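Local coordinates for protein phosphonate monoester hydrolase (Ruegeria pomeroyi, PDB 4UPK) that is a hydrolase of the sulfatase family, within the alkaline phosphatase clan, and assembles as four copies of one chain, at residues 159-164 with 215-220; 349-354 with 365-370; 465-470 with 478-483. All coordinates share one frame; numbering follows the deposited sequence.

Interaction 1 of 3, residues 159-164 with 215-220; sequences EVTEMR and AFLTDQ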
loop_
_atom_site.group_PDB
_atom_site.type_symbol
_atom_site.label_atom_id
_atom_site.label_comp_id
_atom_site.label_asym_id
_atom_site.label_seq_id
_atom_site.Cartn_x
_atom_site.Cartn_y
_atom_site.Cartn_z
ATOM N N GLU A 159 -3.450 0.514 -22.503
ATOM C CA GLU A 159 -4.390 0.161 -23.547
ATOM C C GLU A 159 -4.516 1.258 -24.602
ATOM O O GLU A 159 -4.882 2.380 -24.276
ATOM C CB GLU A 159 -5.743 -0.183 -22.925
ATOM C CG GLU A 159 -6.677 -0.910 -23.859
ATOM C CD GLU A 159 -8.039 -1.090 -23.236
ATOM O OE1 GLU A 159 -8.747 -0.073 -23.071
ATOM O OE2 GLU A 159 -8.407 -2.244 -22.919
ATOM N N VAL A 160 -4.184 0.916 -25.859
ATOM C CA VAL A 160 -4.289 1.785 -27.028
ATOM C C VAL A 160 -5.667 1.540 -27.698
ATOM O O VAL A 160 -6.388 2.498 -27.979
ATOM C CB VAL A 160 -3.099 1.612 -28.011
ATOM C CG1 VAL A 160 -3.098 2.731 -29.050
ATOM C CG2 VAL A 160 -1.765 1.586 -27.264
ATOM N N THR A 161 -6.031 0.255 -27.913
ATOM C CA THR A 161 -7.297 -0.179 -28.482
ATOM C C THR A 161 -7.852 -1.300 -27.628
ATOM O O THR A 161 -7.187 -2.329 -27.456
ATOM C CB THR A 161 -7.135 -0.627 -29.938
ATOM O OG1 THR A 161 -6.552 0.427 -30.693
ATOM C CG2 THR A 161 -8.494 -1.061 -30.593
ATOM N N GLU A 162 -9.090 -1.106 -27.124
ATOM C CA GLU A 162 -9.835 -2.093 -26.356
ATOM C C GLU A 162 -10.501 -3.033 -27.363
ATOM O O GLU A 162 -11.246 -2.587 -28.240
ATOM C CB GLU A 162 -10.898 -1.407 -25.461
ATOM C CG GLU A 162 -11.811 -2.368 -24.698
ATOM C CD GLU A 162 -13.079 -2.795 -25.417
ATOM O OE1 GLU A 162 -13.856 -1.903 -25.828
ATOM O OE2 GLU A 162 -13.293 -4.020 -25.582
ATOM N N MET A 163 -10.258 -4.328 -27.215
ATOM C CA MET A 163 -10.832 -5.329 -28.101
ATOM C C MET A 163 -10.970 -6.668 -27.381
ATOM O O MET A 163 -10.279 -7.643 -27.691
ATOM C CB MET A 163 -10.073 -5.425 -29.436
ATOM C CG MET A 163 -10.747 -6.325 -30.476
ATOM S SD MET A 163 -11.460 -5.487 -31.924
ATOM C CE MET A 163 -10.316 -4.461 -32.249
ATOM N N ARG A 164 -11.895 -6.689 -26.416
ATOM C CA ARG A 164 -12.268 -7.875 -25.670
ATOM C C ARG A 164 -13.569 -8.372 -26.310
ATOM O O ARG A 164 -14.440 -7.559 -26.626
ATOM C CB ARG A 164 -12.500 -7.537 -24.184
ATOM C CG ARG A 164 -11.444 -6.644 -23.578
ATOM C CD ARG A 164 -12.003 -5.913 -22.379
ATOM N NE ARG A 164 -11.375 -4.604 -22.236
ATOM C CZ ARG A 164 -11.562 -3.792 -21.207
ATOM N NH1 ARG A 164 -12.355 -4.152 -20.204
ATOM N NH2 ARG A 164 -10.962 -2.613 -21.168
ATOM N N ALA A 215 -9.428 -7.344 -39.181
ATOM C CA ALA A 215 -9.002 -6.205 -40.009
ATOM C C ALA A 215 -8.948 -4.922 -39.183
ATOM O O ALA A 215 -7.965 -4.185 -39.247
ATOM C CB ALA A 215 -9.947 -6.020 -41.194
ATOM N N PHE A 216 -10.012 -4.668 -38.412
ATOM C CA PHE A 216 -10.145 -3.490 -37.560
ATOM C C PHE A 216 -9.015 -3.373 -36.539
ATOM O O PHE A 216 -8.456 -2.276 -36.403
ATOM C CB PHE A 216 -11.545 -3.429 -36.908
ATOM C CG PHE A 216 -11.717 -2.282 -35.954
ATOM C CD1 PHE A 216 -12.056 -1.015 -36.421
ATOM C CD2 PHE A 216 -11.454 -2.442 -34.592
ATOM C CE1 PHE A 216 -12.148 0.071 -35.540
ATOM C CE2 PHE A 216 -11.540 -1.357 -33.717
ATOM C CZ PHE A 216 -11.905 -0.111 -34.191
ATOM N N LEU A 217 -8.673 -4.477 -35.832
ATOM C CA LEU A 217 -7.592 -4.457 -34.822
ATOM C C LEU A 217 -6.233 -4.158 -35.451
ATOM O O LEU A 217 -5.488 -3.341 -34.924
ATOM C CB LEU A 217 -7.551 -5.757 -33.986
ATOM C CG LEU A 217 -6.630 -5.779 -32.764
ATOM C CD1 LEU A 217 -6.965 -4.670 -31.743
ATOM C CD2 LEU A 217 -6.676 -7.095 -32.108
ATOM N N THR A 218 -5.958 -4.767 -36.613
ATOM C CA THR A 218 -4.755 -4.563 -37.426
ATOM C C THR A 218 -4.687 -3.099 -37.871
ATOM O O THR A 218 -3.610 -2.491 -37.814
ATOM C CB THR A 218 -4.740 -5.517 -38.635
ATOM O OG1 THR A 218 -5.061 -6.831 -38.173
ATOM C CG2 THR A 218 -3.389 -5.522 -39.351
ATOM N N ASP A 219 -5.835 -2.540 -38.309
ATOM C CA ASP A 219 -5.933 -1.136 -38.699
ATOM C C ASP A 219 -5.610 -0.205 -37.523
ATOM O O ASP A 219 -4.888 0.759 -37.720
ATOM C CB ASP A 219 -7.319 -0.819 -39.288
ATOM C CG ASP A 219 -7.607 -1.408 -40.662
ATOM O OD1 ASP A 219 -6.655 -1.891 -41.322
ATOM O OD2 ASP A 219 -8.773 -1.427 -41.050
ATOM N N GLN A 220 -6.077 -0.529 -36.310
ATOM C CA GLN A 220 -5.806 0.238 -35.084
ATOM C C GLN A 220 -4.322 0.216 -34.700
ATOM O O GLN A 220 -3.777 1.255 -34.323
ATOM C CB GLN A 220 -6.718 -0.190 -33.922
ATOM C CG GLN A 220 -8.220 0.107 -34.131
ATOM C CD GLN A 220 -8.524 1.364 -34.904
ATOM O OE1 GLN A 220 -8.868 1.328 -36.094
ATOM N NE2 GLN A 220 -8.384 2.505 -34.261
#
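Met163 pushes its terminal methyl into the angle between Phe216 and Leu217 on the helix opposite, the tight end of the contact. CG is anti to the backbone N (chi1 -172°), and further bends of the chain bring CE to 3.3 Å from Phe216 CD2, at the edge of the ring and in its plane. The same methyl lies 3.4 Å from Leu217 CD1, closer than carbon atoms usually come. SD stands 5.3 Å from the centroid of the Phe216 ring, a Met-aromatic contact made at the edge. A pliable thioether can bend to place its methyl between ring edge and leucine. Leu217 slides past in the opposite direction and lays CB and CD1 against the methyl.

The side of Thr161 and Gln220 is looser in its carbon contacts, and Gln220 is partly exposed. The two cross at about a right angle: Thr161 CG2 rests 3.7 Å from Gln220 CG, and the one close point is Thr161 OG1, 3.3 Å from Gln220 CB. In small threonine both methyl and hydroxyl reach the glutamine stem, whose CG also lies over one face of Phe216, toward the rim.

Strand 158-162, paired through its backbone with Leu127 and Gly129, and the residue just after it meet helix 213-224 here. Helix 169-177 closes in with Trp171, which touches Met163 and meets Phe216, and helix 303-333 packs against Ala215 and Thr218.

Interaction 2 of 3, residues 349-354 with 365-370; sequences GEMLGD and DAAYHT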
loop_
_atom_site.group_PDB
_atom_site.type_symbol
_atom_site.label_atom_id
_atom_site.label_comp_id
_atom_site.label_asym_id
_atom_site.label_seq_id
_atom_site.Cartn_x
_atom_site.Cartn_y
_atom_site.Cartn_z
ATOM N N GLY A 349 -5.087 -24.260 -27.410
ATOM C CA GLY A 349 -5.594 -24.927 -28.586
ATOM C C GLY A 349 -7.108 -25.009 -28.607
ATOM O O GLY A 349 -7.811 -24.277 -27.905
ATOM N N GLU A 350 -7.607 -25.910 -29.445
ATOM C CA GLU A 350 -9.014 -26.093 -29.748
ATOM C C GLU A 350 -9.175 -27.539 -30.175
ATOM O O GLU A 350 -8.449 -27.958 -31.068
ATOM C CB GLU A 350 -9.364 -25.151 -30.939
ATOM C CG GLU A 350 -10.761 -25.277 -31.524
ATOM C CD GLU A 350 -11.889 -25.402 -30.524
ATOM O OE1 GLU A 350 -12.040 -24.479 -29.702
ATOM O OE2 GLU A 350 -12.544 -26.467 -30.485
ATOM N N MET A 351 -10.105 -28.301 -29.549
ATOM C CA MET A 351 -10.356 -29.713 -29.931
ATOM C C MET A 351 -10.868 -29.853 -31.357
ATOM O O MET A 351 -10.428 -30.749 -32.074
ATOM C CB MET A 351 -11.259 -30.429 -28.928
ATOM C CG MET A 351 -10.574 -30.653 -27.595
ATOM S SD MET A 351 -8.980 -31.522 -27.664
ATOM C CE MET A 351 -9.522 -33.204 -28.180
ATOM N N LEU A 352 -11.760 -28.938 -31.779
ATOM C CA LEU A 352 -12.305 -28.846 -33.133
ATOM C C LEU A 352 -13.019 -30.136 -33.614
ATOM O O LEU A 352 -12.933 -30.522 -34.785
ATOM C CB LEU A 352 -11.194 -28.384 -34.093
ATOM C CG LEU A 352 -11.611 -27.518 -35.257
ATOM C CD1 LEU A 352 -11.987 -26.124 -34.793
ATOM C CD2 LEU A 352 -10.511 -27.473 -36.309
ATOM N N GLY A 353 -13.731 -30.781 -32.689
ATOM C CA GLY A 353 -14.467 -32.001 -32.999
ATOM C C GLY A 353 -13.696 -33.254 -32.652
ATOM O O GLY A 353 -14.283 -34.337 -32.599
ATOM N N ASP A 354 -12.362 -33.117 -32.443
ATOM C CA ASP A 354 -11.499 -34.235 -32.075
ATOM C C ASP A 354 -12.006 -34.820 -30.776
ATOM O O ASP A 354 -12.316 -34.062 -29.851
ATOM C CB ASP A 354 -10.020 -33.794 -31.914
ATOM C CG ASP A 354 -9.240 -33.606 -33.205
ATOM O OD1 ASP A 354 -9.842 -33.735 -34.291
ATOM O OD2 ASP A 354 -8.025 -33.318 -33.128
ATOM N N ASP A 365 -3.861 -33.231 -25.832
ATOM C CA ASP A 365 -2.831 -32.337 -26.360
ATOM C C ASP A 365 -3.320 -31.215 -27.269
ATOM O O ASP A 365 -2.813 -30.098 -27.150
ATOM C CB ASP A 365 -1.671 -33.128 -27.007
ATOM C CG ASP A 365 -0.794 -33.896 -26.018
ATOM O OD1 ASP A 365 -0.906 -33.646 -24.784
ATOM O OD2 ASP A 365 0.027 -34.712 -26.470
ATOM N N ALA A 366 -4.316 -31.492 -28.148
ATOM C CA ALA A 366 -4.876 -30.499 -29.075
ATOM C C ALA A 366 -5.390 -29.226 -28.361
ATOM O O ALA A 366 -5.351 -28.148 -28.944
ATOM C CB ALA A 366 -5.960 -31.129 -29.952
ATOM N N ALA A 367 -5.782 -29.350 -27.076
ATOM C CA ALA A 367 -6.248 -28.225 -26.251
ATOM C C ALA A 367 -5.089 -27.340 -25.717
ATOM O O ALA A 367 -5.351 -26.221 -25.277
ATOM C CB ALA A 367 -7.085 -28.750 -25.090
ATOM N N TYR A 368 -3.822 -27.839 -25.763
ATOM C CA TYR A 368 -2.628 -27.190 -25.193
ATOM C C TYR A 368 -1.513 -26.949 -26.172
ATOM O O TYR A 368 -0.820 -25.953 -26.017
ATOM C CB TYR A 368 -2.061 -27.983 -23.975
ATOM C CG TYR A 368 -3.081 -28.240 -22.895
ATOM C CD1 TYR A 368 -3.923 -29.344 -22.956
ATOM C CD2 TYR A 368 -3.185 -27.399 -21.784
ATOM C CE1 TYR A 368 -4.898 -29.569 -21.986
ATOM C CE2 TYR A 368 -4.146 -27.624 -20.796
ATOM C CZ TYR A 368 -5.009 -28.707 -20.911
ATOM O OH TYR A 368 -5.978 -28.965 -19.970
ATOM N N HIS A 369 -1.287 -27.876 -27.123
ATOM C CA HIS A 369 -0.239 -27.768 -28.147
ATOM C C HIS A 369 -0.467 -26.494 -29.009
ATOM O O HIS A 369 -1.493 -26.344 -29.685
ATOM C CB HIS A 369 -0.167 -29.043 -29.013
ATOM C CG HIS A 369 1.131 -29.208 -29.745
ATOM N ND1 HIS A 369 1.306 -30.209 -30.684
ATOM C CD2 HIS A 369 2.282 -28.504 -29.644
ATOM C CE1 HIS A 369 2.551 -30.088 -31.114
ATOM N NE2 HIS A 369 3.174 -29.071 -30.521
ATOM N N THR A 370 0.456 -25.543 -28.890
ATOM C CA THR A 370 0.344 -24.239 -29.552
ATOM C C THR A 370 1.561 -23.878 -30.388
ATOM O O THR A 370 2.676 -24.264 -30.038
ATOM C CB THR A 370 -0.004 -23.142 -28.539
ATOM O OG1 THR A 370 0.791 -23.300 -27.363
ATOM C CG2 THR A 370 -1.437 -23.175 -28.149
#
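The peptide plane of Ala367 carries the main bond of this contact on one face: Gly349 N stands above it, 70° out of the carbonyl plane, and donates to Ala367 O at 2.9 Å. A second flat group, the carboxylate of Glu350, is met on the anti side of OE2 by Leu352 N at 2.9 Å, only 16° out of its plane; Gly359 N binds the same oxygen.

Gly349 comes so near the short 3-10 segment 365-367 that its CA touches Ala366 O at 3.2 Å in a CA-H...O contact. A side chain here would run into that oxygen, which explains the glycine. The adjoining Glu350 N gives Ala366 O only a weak bond. Small residues suit the other side too: Ala366 offers just its CB, 3.8 Å from Met351 SD, and the bend at chi2 (-55°) of Met351 keeps its sulfur close to Ala367 CB as well. Asp354 OD2 approaches Ala366 CB more loosely, its charge being paired with Arg45.

On its own side, Asp365 O gathers two amides, Tyr368 N and His369 N. Met351 to Asp354 make a type I' beta turn closed by Asp354 N on Met351 O, with Gly353 at backbone angles where a CB would crowd the preceding carbonyl oxygen. Both segments belong to the long loop joining strands 340-346 and 372-375, neighbours in the central mixed sheet of this alkaline phosphatase-like fold.

Interaction 3 of 3, residues 465-470 with 478-483; sequences ARFTLV and PMLFDH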
loop_
_atom_site.group_PDB
_atom_site.type_symbol
_atom_site.label_atom_id
_atom_site.label_comp_id
_atom_site.label_asym_id
_atom_site.label_seq_id
_atom_site.Cartn_x
_atom_site.Cartn_y
_atom_site.Cartn_z
ATOM N N ALA A 465 8.378 -38.192 -22.817
ATOM C CA ALA A 465 8.732 -38.585 -24.195
ATOM C C ALA A 465 7.852 -39.744 -24.749
ATOM O O ALA A 465 7.516 -39.763 -25.940
ATOM C CB ALA A 465 10.204 -38.971 -24.260
ATOM N N ARG A 466 7.478 -40.692 -23.858
ATOM C CA ARG A 466 6.655 -41.853 -24.165
ATOM C C ARG A 466 5.206 -41.741 -23.618
ATOM O O ARG A 466 4.256 -42.063 -24.322
ATOM C CB ARG A 466 7.327 -43.133 -23.630
ATOM C CG ARG A 466 6.519 -44.385 -23.947
ATOM C CD ARG A 466 7.188 -45.648 -23.525
ATOM N NE ARG A 466 6.261 -46.764 -23.666
ATOM C CZ ARG A 466 6.363 -47.911 -23.013
ATOM N NH1 ARG A 466 7.354 -48.110 -22.159
ATOM N NH2 ARG A 466 5.461 -48.857 -23.188
ATOM N N PHE A 467 5.053 -41.338 -22.358
ATOM C CA PHE A 467 3.733 -41.287 -21.750
ATOM C C PHE A 467 3.177 -39.915 -21.467
ATOM O O PHE A 467 3.910 -38.924 -21.390
ATOM C CB PHE A 467 3.731 -42.086 -20.441
ATOM C CG PHE A 467 4.015 -43.570 -20.524
ATOM C CD1 PHE A 467 2.992 -44.476 -20.772
ATOM C CD2 PHE A 467 5.284 -44.068 -20.258
ATOM C CE1 PHE A 467 3.242 -45.857 -20.796
ATOM C CE2 PHE A 467 5.531 -45.447 -20.280
ATOM C CZ PHE A 467 4.510 -46.330 -20.576
ATOM N N THR A 468 1.846 -39.874 -21.280
ATOM C CA THR A 468 1.094 -38.717 -20.806
ATOM C C THR A 468 0.291 -39.231 -19.625
ATOM O O THR A 468 -0.435 -40.216 -19.744
ATOM C CB THR A 468 0.241 -38.038 -21.886
ATOM O OG1 THR A 468 1.101 -37.524 -22.894
ATOM C CG2 THR A 468 -0.613 -36.888 -21.322
ATOM N N LEU A 469 0.486 -38.600 -18.484
ATOM C CA LEU A 469 -0.190 -38.924 -17.243
ATOM C C LEU A 469 -1.155 -37.776 -16.881
ATOM O O LEU A 469 -0.786 -36.603 -16.981
ATOM C CB LEU A 469 0.852 -39.141 -16.112
ATOM C CG LEU A 469 0.303 -39.204 -14.670
ATOM C CD1 LEU A 469 -0.302 -40.565 -14.345
ATOM C CD2 LEU A 469 1.352 -38.868 -13.710
ATOM N N VAL A 470 -2.387 -38.136 -16.464
ATOM C CA VAL A 470 -3.402 -37.205 -15.988
ATOM C C VAL A 470 -3.732 -37.614 -14.543
ATOM O O VAL A 470 -4.058 -38.771 -14.292
ATOM C CB VAL A 470 -4.667 -37.131 -16.884
ATOM C CG1 VAL A 470 -5.723 -36.198 -16.285
ATOM C CG2 VAL A 470 -4.323 -36.709 -18.325
ATOM N N PRO A 478 -6.346 -41.947 -12.297
ATOM C CA PRO A 478 -5.474 -41.330 -13.304
ATOM C C PRO A 478 -5.738 -41.821 -14.732
ATOM O O PRO A 478 -6.443 -42.817 -14.943
ATOM C CB PRO A 478 -4.067 -41.750 -12.855
ATOM C CG PRO A 478 -4.254 -42.962 -12.040
ATOM C CD PRO A 478 -5.584 -42.816 -11.372
ATOM N N MET A 479 -5.171 -41.106 -15.708
ATOM C CA MET A 479 -5.186 -41.507 -17.099
ATOM C C MET A 479 -3.740 -41.742 -17.486
ATOM O O MET A 479 -2.846 -41.062 -16.995
ATOM C CB MET A 479 -5.811 -40.444 -18.041
ATOM C CG MET A 479 -7.148 -39.929 -17.597
ATOM S SD MET A 479 -7.945 -39.011 -18.904
ATOM C CE MET A 479 -9.124 -38.056 -17.997
ATOM N N LEU A 480 -3.507 -42.704 -18.342
ATOM C CA LEU A 480 -2.171 -42.979 -18.844
ATOM C C LEU A 480 -2.241 -43.307 -20.332
ATOM O O LEU A 480 -2.926 -44.238 -20.711
ATOM C CB LEU A 480 -1.466 -44.063 -18.044
ATOM C CG LEU A 480 0.018 -44.273 -18.392
ATOM C CD1 LEU A 480 0.856 -43.097 -17.947
ATOM C CD2 LEU A 480 0.523 -45.584 -17.805
ATOM N N PHE A 481 -1.559 -42.493 -21.166
ATOM C CA PHE A 481 -1.516 -42.649 -22.611
ATOM C C PHE A 481 -0.091 -42.961 -23.053
ATOM O O PHE A 481 0.814 -42.183 -22.801
ATOM C CB PHE A 481 -2.087 -41.395 -23.326
ATOM C CG PHE A 481 -3.422 -40.926 -22.779
ATOM C CD1 PHE A 481 -4.559 -41.724 -22.890
ATOM C CD2 PHE A 481 -3.549 -39.680 -22.181
ATOM C CE1 PHE A 481 -5.790 -41.300 -22.378
ATOM C CE2 PHE A 481 -4.787 -39.244 -21.687
ATOM C CZ PHE A 481 -5.901 -40.055 -21.794
ATOM N N ASP A 482 0.105 -44.121 -23.681
ATOM C CA ASP A 482 1.386 -44.579 -24.201
ATOM C C ASP A 482 1.523 -44.174 -25.689
ATOM O O ASP A 482 0.787 -44.681 -26.541
ATOM C CB ASP A 482 1.492 -46.106 -24.019
ATOM C CG ASP A 482 2.788 -46.764 -24.478
ATOM O OD1 ASP A 482 3.738 -46.026 -24.869
ATOM O OD2 ASP A 482 2.843 -48.013 -24.486
ATOM N N HIS A 483 2.475 -43.280 -25.991
ATOM C CA HIS A 483 2.731 -42.822 -27.350
ATOM C C HIS A 483 3.498 -43.828 -28.241
ATOM O O HIS A 483 3.593 -43.626 -29.451
ATOM C CB HIS A 483 3.248 -41.371 -27.393
ATOM C CG HIS A 483 2.340 -40.394 -26.686
ATOM N ND1 HIS A 483 1.093 -40.038 -27.208
ATOM C CD2 HIS A 483 2.519 -39.741 -25.511
ATOM C CE1 HIS A 483 0.569 -39.184 -26.342
ATOM N NE2 HIS A 483 1.389 -38.975 -25.301
#
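Asp482 and Arg466 meet side-on, two nitrogens to two oxygens, and the aspartate can be followed outward from its backbone. Its CB rests 3.7 Å from Phe467 CE1. CG is anti to the backbone N (chi1 -179°) and faces Arg466 NE and NH2 about equally. OD1 accepts from Arg466 NE at 2.9 Å, lies over one face of the Phe467 ring and also takes Gln484 N; OD2 accepts from Arg466 NH2 at 3.0 Å. Both nitrogens come from above the carboxylate plane, which is turned 60° from the guanidinium. The extended arginine chain gives the reach for this, and Phe467 CZ sits over the centre of the guanidinium, covering one face of it with the tip of the ring.

The two segments form a beta hairpin, strands 467-470 and 479-482 running antiparallel at 170°, and they are the last two strands of a four-stranded antiparallel sheet, a feature also of the C-terminal part of other sulfatases. Thr468 with Phe481 and Val470 with Met479 are the hydrogen-bonded pairs; Phe467 with Asp482 and Leu469 with Leu480 are non-hydrogen-bonded.

On the face bearing Phe467, Leu469 and Leu480, Leu480 CD1 touches Phe467 CD1 at 3.8 Å, and these apolar side chains pack on helix 499-515. The other face brings Val470 CB to 3.7 Å from Met479 CB, the side chains lying side by side, while Met479 reaches His277, Phe279 and Val363.

Beyond the strand, His483 N donates to Arg466 O at 2.7 Å. The imidazole edge then meets Thr468, whose OG1 lies in the ring plane, 2.8 Å from His483 NE2; beta-branched threonine fits the strand and supplies the hydroxyl.

Overall arrangement
From the N terminus, interaction 1 closes a long excursion between 164 and 215, including helix 169-177, and brings an outlying strand of the mixed sheet against helix 213-224. Interaction 2 closes the ten residues between 354 and 365, within the single loop that links strands 340-346 and 372-375 of that sheet. Interaction 3 closes the seven residues between 470 and 478, a hairpin in the separate four-stranded sheet. The three are in series: none nests in or crosses another. Interactions 1 and 3 lie on opposite sides of the chain's centre, their own centres 41 Å apart; interaction 2, between them in sequence, has nearest atoms about 5 Å from interaction 3 and about 17 Å from interaction 1.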